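Local coordinates for putative capsular polysaccharide biosynthesis protein (Streptococcus pneumoniae serotype 4, PDB 6EWJ) that probably acts as a pyridoxal phosphate-dependent sugar aminotransferase in the biosynthesis of pneumococcal teichoic acid, at residues A[71-76]-A[98-103]; A[161-166]-A[225-230]; A[95-98]-A[103-106]. All coordinates share one frame; numbering follows the deposited sequence.

Contact 1: A[71-76]-A[98-103]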
ATOM      1  N   ILE A  71       8.763   5.768   8.233  1.00 18.79           N
ATOM      2  CA  ILE A  71       9.571   6.460   9.240  1.00 19.23           C
ATOM      3  C   ILE A  71      10.947   5.770   9.372  1.00 19.56           C
ATOM      4  O   ILE A  71      11.997   6.414   9.311  1.00 19.73           O
ATOM      5  CB  ILE A  71       8.839   6.521  10.606  1.00 19.38           C
ATOM      6  CG1 ILE A  71       7.605   7.431  10.487  1.00 19.10           C
ATOM      7  CG2 ILE A  71       9.784   7.019  11.696  1.00 20.01           C
ATOM      8  CD1 ILE A  71       6.636   7.352  11.646  1.00 19.10           C
ATOM      9  N   LEU A  72      10.906   4.440   9.534  1.00 19.06           N
ATOM     10  CA  LEU A  72      12.128   3.688   9.589  1.00 19.57           C
ATOM     11  C   LEU A  72      12.961   3.846   8.348  1.00 19.91           C
ATOM     12  O   LEU A  72      14.178   3.959   8.443  1.00 20.20           O
ATOM     13  CB  LEU A  72      11.853   2.207   9.861  1.00 19.28           C
ATOM     14  CG  LEU A  72      11.182   1.842  11.173  1.00 18.72           C
ATOM     15  CD1 LEU A  72      11.132   0.318  11.264  1.00 18.60           C
ATOM     16  CD2 LEU A  72      11.895   2.439  12.370  1.00 19.15           C
ATOM     17  N   ARG A  73      12.328   3.834   7.166  1.00 19.91           N
ATOM     18  CA  ARG A  73      13.099   3.997   5.932  1.00 20.67           C
ATOM     19  C   ARG A  73      13.662   5.420   5.762  1.00 21.24           C
ATOM     20  O   ARG A  73      14.766   5.592   5.250  1.00 21.54           O
ATOM     21  CB  ARG A  73      12.306   3.565   4.701  1.00 20.65           C
ATOM     22  CG  ARG A  73      11.983   2.089   4.705  1.00 20.42           C
ATOM     23  CD  ARG A  73      11.246   1.656   3.458  1.00 20.39           C
ATOM     24  NE  ARG A  73      11.000   0.221   3.500  1.00 20.56           N
ATOM     25  CZ  ARG A  73      11.874  -0.742   3.251  1.00 21.48           C
ATOM     26  NH1 ARG A  73      13.124  -0.501   2.862  1.00 22.35           N
ATOM     27  NH2 ARG A  73      11.478  -2.009   3.367  1.00 21.90           N
ATOM     28  N   VAL A  74      12.947   6.427   6.259  1.00 21.34           N
ATOM     29  CA  VAL A  74      13.444   7.830   6.204  1.00 22.05           C
ATOM     30  C   VAL A  74      14.677   7.944   7.138  1.00 23.61           C
ATOM     31  O   VAL A  74      15.726   8.489   6.762  1.00 23.88           O
ATOM     32  CB  VAL A  74      12.348   8.823   6.585  1.00 21.76           C
ATOM     33  CG1 VAL A  74      12.926  10.186   6.945  1.00 22.45           C
ATOM     34  CG2 VAL A  74      11.309   8.917   5.459  1.00 21.16           C
ATOM     35  N   LEU A  75      14.568   7.334   8.315  1.00 23.77           N
ATOM     36  CA  LEU A  75      15.721   7.228   9.223  1.00 25.24           C
ATOM     37  C   LEU A  75      16.890   6.337   8.731  1.00 26.35           C
ATOM     38  O   LEU A  75      17.958   6.330   9.353  1.00 27.18           O
ATOM     39  CB  LEU A  75      15.236   6.747  10.593  1.00 24.39           C
ATOM     40  CG  LEU A  75      14.309   7.707  11.330  1.00 23.91           C
ATOM     41  CD1 LEU A  75      13.787   7.043  12.575  1.00 23.35           C
ATOM     42  CD2 LEU A  75      15.007   9.032  11.653  1.00 25.00           C
ATOM     43  N   GLU A  76      16.685   5.622   7.624  1.00 26.52           N
ATOM     44  CA  GLU A  76      17.616   4.613   7.066  1.00 28.02           C
ATOM     45  C   GLU A  76      18.054   3.539   8.088  1.00 27.67           C
ATOM     46  O   GLU A  76      19.184   3.096   8.097  1.00 29.05           O
ATOM     47  CB  GLU A  76      18.794   5.284   6.375  1.00 29.56           C
ATOM     48  CG  GLU A  76      18.360   6.151   5.196  1.00 30.38           C
ATOM     49  CD  GLU A  76      19.509   6.916   4.601  1.00 32.17           C
ATOM     50  OE1 GLU A  76      19.988   7.785   5.280  1.00 33.38           O
ATOM     51  OE2 GLU A  76      19.967   6.688   3.465  1.00 35.16           O
ATOM     52  N   THR A  98      11.555  -5.886  10.730  1.00 19.97           N
ATOM     53  CA  THR A  98      12.113  -6.964   9.904  1.00 20.88           C
ATOM     54  C   THR A  98      12.041  -6.560   8.433  1.00 20.99           C
ATOM     55  O   THR A  98      12.929  -6.933   7.646  1.00 22.02           O
ATOM     56  CB  THR A  98      11.439  -8.325  10.146  1.00 21.09           C
ATOM     57  OG1 THR A  98      10.087  -8.288   9.697  1.00 20.95           O
ATOM     58  CG2 THR A  98      11.461  -8.687  11.640  1.00 21.40           C
ATOM     59  N   HIS A  99      11.026  -5.791   8.049  1.00 20.35           N
ATOM     60  CA  HIS A  99      10.913  -5.337   6.668  1.00 20.01           C
ATOM     61  C   HIS A  99      12.098  -4.546   6.177  1.00 21.08           C
ATOM     62  O   HIS A  99      12.542  -4.738   5.029  1.00 21.28           O
ATOM     63  CB  HIS A  99       9.668  -4.514   6.425  1.00 18.89           C
ATOM     64  CG  HIS A  99       8.399  -5.286   6.576  1.00 18.53           C
ATOM     65  ND1 HIS A  99       7.161  -4.700   6.438  1.00 17.65           N
ATOM     66  CD2 HIS A  99       8.170  -6.597   6.851  1.00 18.37           C
ATOM     67  CE1 HIS A  99       6.221  -5.601   6.640  1.00 17.48           C
ATOM     68  NE2 HIS A  99       6.811  -6.757   6.937  1.00 17.90           N
ATOM     69  N   VAL A 100      12.645  -3.684   7.027  1.00 20.48           N
ATOM     70  CA  VAL A 100      13.804  -2.881   6.658  1.00 21.14           C
ATOM     71  C   VAL A 100      15.117  -3.599   6.925  1.00 22.16           C
ATOM     72  O   VAL A 100      16.193  -3.076   6.661  1.00 22.97           O
ATOM     73  CB  VAL A 100      13.785  -1.492   7.366  1.00 20.99           C
ATOM     74  CG1 VAL A 100      12.525  -0.768   7.034  1.00 20.18           C
ATOM     75  CG2 VAL A 100      13.963  -1.626   8.886  1.00 21.56           C
ATOM     76  N   GLY A 101      15.032  -4.807   7.485  1.00 22.20           N
ATOM     77  CA  GLY A 101      16.184  -5.647   7.723  1.00 23.27           C
ATOM     78  C   GLY A 101      16.906  -5.413   9.033  1.00 23.30           C
ATOM     79  O   GLY A 101      17.985  -5.927   9.207  1.00 24.12           O
ATOM     80  N   ALA A 102      16.326  -4.605   9.914  1.00 22.82           N
ATOM     81  CA  ALA A 102      16.858  -4.367  11.238  1.00 23.44           C
ATOM     82  C   ALA A 102      16.488  -5.520  12.180  1.00 23.53           C
ATOM     83  O   ALA A 102      15.685  -6.384  11.848  1.00 23.19           O
ATOM     84  CB  ALA A 102      16.328  -3.055  11.804  1.00 22.45           C
ATOM     85  N   THR A 103      17.096  -5.507  13.357  1.00 24.62           N
ATOM     86  CA  THR A 103      16.908  -6.537  14.365  1.00 24.82           C
ATOM     87  C   THR A 103      15.962  -6.046  15.447  1.00 24.55           C
ATOM     88  O   THR A 103      16.265  -5.065  16.146  1.00 25.56           O
ATOM     89  CB  THR A 103      18.248  -6.936  14.991  1.00 26.07           C
ATOM     90  OG1 THR A 103      19.166  -7.273  13.954  1.00 27.06           O
ATOM     91  CG2 THR A 103      18.081  -8.167  15.919  1.00 26.21           C
TER
HETATM   92  O   HOH W   1      14.477  -3.189   2.735  1.00 25.83           O
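Val100 lays its CG1 methyl over one face of the Arg73 guanidinium, 3.8 Å from Arg73 CZ and above the middle of the group. The two side chains run past each other in opposite directions, so the same methyl also meets the aliphatic part of the arginine, with Arg73 CG at 3.7 Å from Val100 CG1. This joins the C-terminal ends of helices 64-74 and 92-99, two neighbouring helices of the large domain of a fold-type I, DegT/DnrJ/EryC1-family aminotransferase. Both helices finish in a Schellman motif, with Glu76 and Gly101 taking positive phi after the last turn.

The arginine chain is fully extended from CG to NE (chi2 -178°, chi3 178°), which carries the guanidinium under Val100 CG1 and brings NH2 toward the end of the second helix. There Arg73 NH2 lies 3.4 Å from His99 O. The main ionic partner of the guanidinium is Glu69, one turn earlier on its own helix. Glu69 also accepts from His99 ND1, so one carboxylate links the arginine to the histidine. His99 NE2 bonds to Pro260 O of the second subunit, and the imidazole stacks on Tyr262 of that subunit, which places this helix end at the dimer interface. The His99 side chain is also about 5 Å from that of Thr65, a pyridoxal phosphate-binding residue whose cofactor is absent from this chain.

Leu72 crosses Val100 at about a right angle, its CD1 4.2 Å from Val100 CG2. Beside the arginine, a water in the guanidinium plane accepts from Arg73 NH1 at 3.0 Å and donates weakly to His99 O.

Contact 2: A[161-166]-A[225-230]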
ATOM      1  N   SER A 161      24.573   6.790  11.615  1.00 44.54           N
ATOM      2  CA  SER A 161      25.008   6.271  10.298  1.00 44.69           C
ATOM      3  C   SER A 161      24.014   6.596   9.179  1.00 42.75           C
ATOM      4  O   SER A 161      23.834   5.819   8.264  1.00 42.93           O
ATOM      5  CB  SER A 161      25.263   4.763  10.379  1.00 45.00           C
ATOM      6  OG  SER A 161      24.080   4.061  10.685  1.00 43.71           O
ATOM      7  N   SER A 162      23.400   7.772   9.247  1.00 41.63           N
ATOM      8  CA  SER A 162      22.580   8.298   8.154  1.00 40.63           C
ATOM      9  C   SER A 162      22.364   9.787   8.391  1.00 41.03           C
ATOM     10  O   SER A 162      22.613  10.269   9.506  1.00 41.58           O
ATOM     11  CB  SER A 162      21.217   7.604   8.098  1.00 38.63           C
ATOM     12  OG  SER A 162      20.357   8.063   9.136  1.00 36.84           O
ATOM     13  N   LYS A 163      21.878  10.493   7.369  1.00 39.93           N
ATOM     14  CA  LYS A 163      21.589  11.910   7.476  1.00 40.92           C
ATOM     15  C   LYS A 163      20.767  12.232   8.725  1.00 40.47           C
ATOM     16  O   LYS A 163      21.214  12.976   9.599  1.00 41.24           O
ATOM     17  CB  LYS A 163      20.857  12.417   6.239  1.00 41.26           C
ATOM     18  CG  LYS A 163      20.529  13.909   6.297  1.00 42.43           C
ATOM     19  CD  LYS A 163      20.010  14.449   4.976  1.00 42.64           C
ATOM     20  CE  LYS A 163      18.538  14.166   4.795  1.00 42.00           C
ATOM     21  NZ  LYS A 163      18.032  14.682   3.482  1.00 42.29           N
ATOM     22  N   TRP A 164      19.589  11.639   8.819  1.00 39.01           N
ATOM     23  CA  TRP A 164      18.660  11.971   9.889  1.00 38.83           C
ATOM     24  C   TRP A 164      19.134  11.466  11.247  1.00 37.98           C
ATOM     25  O   TRP A 164      18.932  12.139  12.254  1.00 38.92           O
ATOM     26  CB  TRP A 164      17.246  11.495   9.563  1.00 37.72           C
ATOM     27  CG  TRP A 164      16.641  12.239   8.432  1.00 38.21           C
ATOM     28  CD1 TRP A 164      16.268  11.723   7.224  1.00 37.90           C
ATOM     29  CD2 TRP A 164      16.376  13.653   8.366  1.00 39.39           C
ATOM     30  NE1 TRP A 164      15.781  12.722   6.411  1.00 38.47           N
ATOM     31  CE2 TRP A 164      15.841  13.917   7.086  1.00 39.04           C
ATOM     32  CE3 TRP A 164      16.550  14.721   9.261  1.00 40.26           C
ATOM     33  CZ2 TRP A 164      15.441  15.204   6.688  1.00 39.38           C
ATOM     34  CZ3 TRP A 164      16.163  15.997   8.866  1.00 40.77           C
ATOM     35  CH2 TRP A 164      15.610  16.224   7.584  1.00 40.38           C
ATOM     36  N   GLN A 165      19.831  10.335  11.283  1.00 37.30           N
ATOM     37  CA  GLN A 165      20.412   9.863  12.559  1.00 37.21           C
ATOM     38  C   GLN A 165      21.462  10.820  13.113  1.00 38.69           C
ATOM     39  O   GLN A 165      21.581  10.969  14.333  1.00 38.49           O
ATOM     40  CB  GLN A 165      21.039   8.478  12.420  1.00 36.44           C
ATOM     41  CG  GLN A 165      20.032   7.359  12.189  1.00 34.85           C
ATOM     42  CD  GLN A 165      20.729   6.067  11.774  1.00 34.20           C
ATOM     43  OE1 GLN A 165      21.844   5.780  12.213  1.00 34.08           O
ATOM     44  NE2 GLN A 165      20.101   5.318  10.880  1.00 33.33           N
ATOM     45  N   LYS A 166      22.267  11.396  12.220  1.00 40.17           N
ATOM     46  CA  LYS A 166      23.234  12.428  12.626  1.00 42.22           C
ATOM     47  C   LYS A 166      22.558  13.661  13.171  1.00 40.93           C
ATOM     48  O   LYS A 166      23.076  14.262  14.093  1.00 41.51           O
ATOM     49  CB  LYS A 166      24.255  12.784  11.545  1.00 44.42           C
ATOM     50  CG  LYS A 166      25.585  13.266  12.090  1.00 47.81           C
ATOM     51  CD  LYS A 166      26.752  13.303  11.084  1.00 50.29           C
ATOM     52  CE  LYS A 166      26.808  12.214   9.996  1.00 49.96           C
ATOM     53  NZ  LYS A 166      26.098  12.601   8.744  1.00 49.58           N
ATOM     54  N   ASP A 225      10.910  20.913   7.694  1.00 33.15           N
ATOM     55  CA  ASP A 225       9.615  20.195   7.575  1.00 32.89           C
ATOM     56  C   ASP A 225       9.187  19.921   6.123  1.00 32.17           C
ATOM     57  O   ASP A 225       8.627  18.861   5.832  1.00 31.12           O
ATOM     58  CB  ASP A 225       8.501  20.951   8.294  1.00 32.71           C
ATOM     59  CG  ASP A 225       8.761  21.095   9.778  1.00 33.33           C
ATOM     60  OD1 ASP A 225       9.163  20.083  10.409  1.00 32.30           O
ATOM     61  OD2 ASP A 225       8.563  22.206  10.306  1.00 32.43           O
ATOM     62  N   GLU A 226       9.458  20.859   5.216  1.00 33.97           N
ATOM     63  CA  GLU A 226       9.127  20.649   3.786  1.00 33.26           C
ATOM     64  C   GLU A 226       9.998  19.571   3.170  1.00 31.89           C
ATOM     65  O   GLU A 226       9.497  18.747   2.378  1.00 28.68           O
ATOM     66  CB  GLU A 226       9.229  21.946   2.972  1.00 35.80           C
ATOM     67  CG  GLU A 226       8.123  22.954   3.224  1.00 38.01           C
ATOM     68  CD  GLU A 226       6.725  22.442   2.902  1.00 38.36           C
ATOM     69  OE1 GLU A 226       6.529  21.621   1.989  1.00 40.30           O
ATOM     70  OE2 GLU A 226       5.776  22.869   3.586  1.00 42.16           O
ATOM     71  N   GLU A 227      11.294  19.579   3.510  1.00 32.12           N
ATOM     72  CA  GLU A 227      12.246  18.559   3.011  1.00 32.54           C
ATOM     73  C   GLU A 227      11.829  17.168   3.523  1.00 30.24           C
ATOM     74  O   GLU A 227      11.832  16.188   2.771  1.00 28.59           O
ATOM     75  CB  GLU A 227      13.685  18.906   3.436  1.00 34.44           C
ATOM     76  CG  GLU A 227      14.781  17.901   3.074  1.00 35.78           C
ATOM     77  CD  GLU A 227      16.144  18.272   3.661  1.00 38.91           C
ATOM     78  OE1 GLU A 227      16.360  19.447   4.059  1.00 41.04           O
ATOM     79  OE2 GLU A 227      17.035  17.390   3.737  1.00 41.24           O
ATOM     80  N   MET A 228      11.472  17.091   4.806  1.00 29.66           N
ATOM     81  CA  MET A 228      11.086  15.813   5.428  1.00 28.85           C
ATOM     82  C   MET A 228       9.794  15.303   4.805  1.00 26.85           C
ATOM     83  O   MET A 228       9.654  14.131   4.507  1.00 25.45           O
ATOM     84  CB  MET A 228      10.900  15.983   6.942  1.00 29.43           C
ATOM     85  CG  MET A 228      10.484  14.733   7.680  1.00 29.25           C
ATOM     86  SD  MET A 228      11.713  13.386   7.671  1.00 31.16           S
ATOM     87  CE  MET A 228      12.852  13.929   8.927  1.00 31.74           C
ATOM     88  N   TYR A 229       8.854  16.219   4.611  1.00 26.47           N
ATOM     89  CA  TYR A 229       7.577  15.906   3.972  1.00 25.90           C
ATOM     90  C   TYR A 229       7.842  15.365   2.595  1.00 25.48           C
ATOM     91  O   TYR A 229       7.310  14.330   2.238  1.00 25.43           O
ATOM     92  CB  TYR A 229       6.686  17.146   3.858  1.00 25.21           C
ATOM     93  CG  TYR A 229       5.344  16.921   3.170  1.00 24.56           C
ATOM     94  CD1 TYR A 229       4.261  16.358   3.854  1.00 23.68           C
ATOM     95  CD2 TYR A 229       5.159  17.263   1.844  1.00 24.82           C
ATOM     96  CE1 TYR A 229       3.041  16.169   3.247  1.00 23.23           C
ATOM     97  CE2 TYR A 229       3.929  17.061   1.213  1.00 24.62           C
ATOM     98  CZ  TYR A 229       2.881  16.529   1.922  1.00 24.13           C
ATOM     99  OH  TYR A 229       1.668  16.298   1.318  1.00 24.53           O
ATOM    100  N   LYS A 230       8.663  16.067   1.822  1.00 27.08           N
ATOM    101  CA  LYS A 230       9.006  15.616   0.453  1.00 27.48           C
ATOM    102  C   LYS A 230       9.666  14.192   0.394  1.00 26.80           C
ATOM    103  O   LYS A 230       9.340  13.380  -0.495  1.00 25.94           O
ATOM    104  CB  LYS A 230       9.874  16.672  -0.230  1.00 29.83           C
ATOM    105  CG  LYS A 230      10.189  16.388  -1.675  1.00 31.81           C
ATOM    106  CD  LYS A 230      10.845  17.584  -2.399  1.00 34.79           C
ATOM    107  CE  LYS A 230      11.438  17.043  -3.757  1.00 35.69           C
ATOM    108  NZ  LYS A 230      10.392  16.558  -4.713  1.00 36.01           N
TER
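The backbones of 161-166 and 225-230 stay well apart, the nearest CA atoms being those of Trp164 and Met228 at 9.6 Å, so long side chains must bridge the gap. Trp164 and Met228 do most of this, sliding past each other in opposite directions. Met228 CE sits over the indole, 3.4 Å from the centroid of the six-membered ring and 9° off its normal, a CH-pi contact almost exactly on the ring axis. Met228 SD lies farther back over the five-membered ring, 4.5 Å from its centroid, which adds a Met-aromatic contact. The thioether reaches this face because its chain is bent at both chi2 (65°) and chi3 (79°), folding the methyl onto the ring.

The opposite face of the indole is covered by Lys163 CE, 3.4 Å above the plane and shifted toward the rim, so the ring is sandwiched between a methionine methyl and a lysine methylene. Here the starts of helices 163-168 and 225-236 meet in the aminotransferase fold, with Val74 of helix 64-74 touching both Trp164 and Met228. The first helix is N-capped by Ser162, whose OG accepts from Gln165 N at 3.2 Å.

At the more exposed margin, Lys163 NZ donates to Glu227 OE2 at 2.9 Å in a salt bridge, arriving nearly in line with the C-O bond. The same ammonium forms a second salt bridge with Glu231, one turn further along. Glu231 also accepts from Trp164 NE1, fixing the rotation of the indole, while Glu227 OE2 comes within 4.0 Å of Trp164 CZ2.

Contact 3: A[95-98]-A[103-106]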
ATOM      1  N   SER A  95       6.857  -6.072  12.883  1.00 19.20           N
ATOM      2  CA  SER A  95       7.081  -6.600  11.547  1.00 19.05           C
ATOM      3  C   SER A  95       7.809  -5.620  10.639  1.00 18.52           C
ATOM      4  O   SER A  95       8.652  -6.021   9.845  1.00 19.47           O
ATOM      5  CB  SER A  95       5.759  -6.963  10.879  1.00 18.72           C
ATOM      6  OG  SER A  95       4.932  -5.842  10.735  1.00 17.65           O
ATOM      7  N   VAL A  96       7.540  -4.343  10.802  1.00 17.12           N
ATOM      8  CA  VAL A  96       8.218  -3.330   9.972  1.00 17.11           C
ATOM      9  C   VAL A  96       9.725  -3.271  10.204  1.00 17.69           C
ATOM     10  O   VAL A  96      10.467  -2.868   9.322  1.00 18.14           O
ATOM     11  CB  VAL A  96       7.586  -1.914  10.150  1.00 16.44           C
ATOM     12  CG1 VAL A  96       6.090  -1.904   9.769  1.00 15.87           C
ATOM     13  CG2 VAL A  96       7.786  -1.373  11.526  1.00 16.57           C
ATOM     14  N   ILE A  97      10.163  -3.647  11.410  1.00 18.04           N
ATOM     15  CA  ILE A  97      11.577  -3.704  11.745  1.00 18.78           C
ATOM     16  C   ILE A  97      12.225  -4.744  10.868  1.00 19.73           C
ATOM     17  O   ILE A  97      13.295  -4.505  10.257  1.00 20.50           O
ATOM     18  CB  ILE A  97      11.800  -4.060  13.214  1.00 19.06           C
ATOM     19  CG1 ILE A  97      11.114  -3.016  14.130  1.00 18.76           C
ATOM     20  CG2 ILE A  97      13.292  -4.142  13.508  1.00 19.80           C
ATOM     21  CD1 ILE A  97      10.951  -3.456  15.556  1.00 19.26           C
ATOM     22  N   THR A  98      11.555  -5.886  10.730  1.00 19.97           N
ATOM     23  CA  THR A  98      12.113  -6.964   9.904  1.00 20.88           C
ATOM     24  C   THR A  98      12.041  -6.560   8.433  1.00 20.99           C
ATOM     25  O   THR A  98      12.929  -6.933   7.646  1.00 22.02           O
ATOM     26  CB  THR A  98      11.439  -8.325  10.146  1.00 21.09           C
ATOM     27  OG1 THR A  98      10.087  -8.288   9.697  1.00 20.95           O
ATOM     28  CG2 THR A  98      11.461  -8.687  11.640  1.00 21.40           C
ATOM     29  N   THR A 103      17.096  -5.507  13.357  1.00 24.62           N
ATOM     30  CA  THR A 103      16.908  -6.537  14.365  1.00 24.82           C
ATOM     31  C   THR A 103      15.962  -6.046  15.447  1.00 24.55           C
ATOM     32  O   THR A 103      16.265  -5.065  16.146  1.00 25.56           O
ATOM     33  CB  THR A 103      18.248  -6.936  14.991  1.00 26.07           C
ATOM     34  OG1 THR A 103      19.166  -7.273  13.954  1.00 27.06           O
ATOM     35  CG2 THR A 103      18.081  -8.167  15.919  1.00 26.21           C
ATOM     36  N   PRO A 104      14.786  -6.696  15.586  1.00 23.76           N
ATOM     37  CA  PRO A 104      13.940  -6.293  16.727  1.00 23.10           C
ATOM     38  C   PRO A 104      14.573  -6.691  18.055  1.00 24.21           C
ATOM     39  O   PRO A 104      15.214  -7.739  18.122  1.00 24.00           O
ATOM     40  CB  PRO A 104      12.660  -7.097  16.522  1.00 22.37           C
ATOM     41  CG  PRO A 104      12.728  -7.593  15.084  1.00 22.31           C
ATOM     42  CD  PRO A 104      14.176  -7.766  14.785  1.00 22.92           C
ATOM     43  N   VAL A 105      14.442  -5.827  19.065  1.00 23.75           N
ATOM     44  CA  VAL A 105      14.828  -6.112  20.422  1.00 24.58           C
ATOM     45  C   VAL A 105      13.596  -5.851  21.302  1.00 24.43           C
ATOM     46  O   VAL A 105      13.120  -4.728  21.392  1.00 24.36           O
ATOM     47  CB  VAL A 105      15.972  -5.192  20.899  1.00 25.22           C
ATOM     48  CG1 VAL A 105      16.304  -5.471  22.344  1.00 26.07           C
ATOM     49  CG2 VAL A 105      17.206  -5.372  20.050  1.00 25.72           C
ATOM     50  N   MET A 106      13.078  -6.894  21.935  1.00 24.09           N
ATOM     51  CA  MET A 106      11.858  -6.795  22.719  1.00 22.92           C
ATOM     52  C   MET A 106      12.210  -6.527  24.168  1.00 23.14           C
ATOM     53  O   MET A 106      13.254  -7.008  24.655  1.00 23.71           O
ATOM     54  CB  MET A 106      11.046  -8.093  22.594  1.00 23.04           C
ATOM     55  CG  MET A 106      10.592  -8.379  21.172  1.00 23.14           C
ATOM     56  SD  MET A 106       9.454  -9.781  21.111  1.00 23.17           S
ATOM     57  CE  MET A 106       9.532 -10.043  19.341  1.00 23.22           C
TER
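Ile97 and Thr98 of helix 92-99 meet Pro104 at the start of strand 103-107, a helix-on-strand contact within the beta-alpha-beta unit that strand 82-86 begins. Earlier on the same helix, Ser95 contributes its carbonyl oxygen, which accepts from Thr98 OG1 at 2.7 Å, in the carbonyl plane and on a lone pair. Both Ser95 and Thr98 also pack on Pro260 of the second subunit, so this flank of the helix faces the dimer partner, while Val96 packs on helix 64-74.

Ile97 turns to the strand and carries most of the contact. Its CG2 is anti to the backbone N and sits 3.6 Å from Pro104 N and 3.8 Å from Thr103 C, pressed against the peptide link that opens the strand. The other branch lies alongside the proline ring, with Ile97 CD1 4.1 Å from Pro104 CB. Val83 and Val85 of strand 82-86 touch the same isoleucine, which therefore seats the helix on both strands of the unit.

Thr98 meets the proline about at a right angle. With OG1 between the backbone N and the carbonyl carbon (chi1 67°) and donating to the Ser95 carbonyl, the methyl is the branch presented to the ring: Thr98 CG2 lies 3.8 Å from Pro104 CG, the same ring carbon that Ile97 CG2 approaches at 3.8 Å.

How the contacts relate
Of the elements joined here, helix 64-74 comes first from the N terminus, and contact 1 closes the loop from it through strand 82-86 to the end of helix 92-99. Contact 3 is a much shorter closure, turning from that helix straight back onto strand 103-107; the two overlap at Thr98 and Thr103, with centres 9 Å apart. Contact 2 follows in series, closing the long excursion from 161-166 to 225-230, of which 20 intervening residues are strand. It still adjoins contact 1: Leu75 O lies 2.8 Å from Gln165 NE2, a probable hydrogen bond. Contacts 2 and 3 do not touch; helix 64-74 lies between them, Val74 packing on Trp164 and Leu72 on Val96.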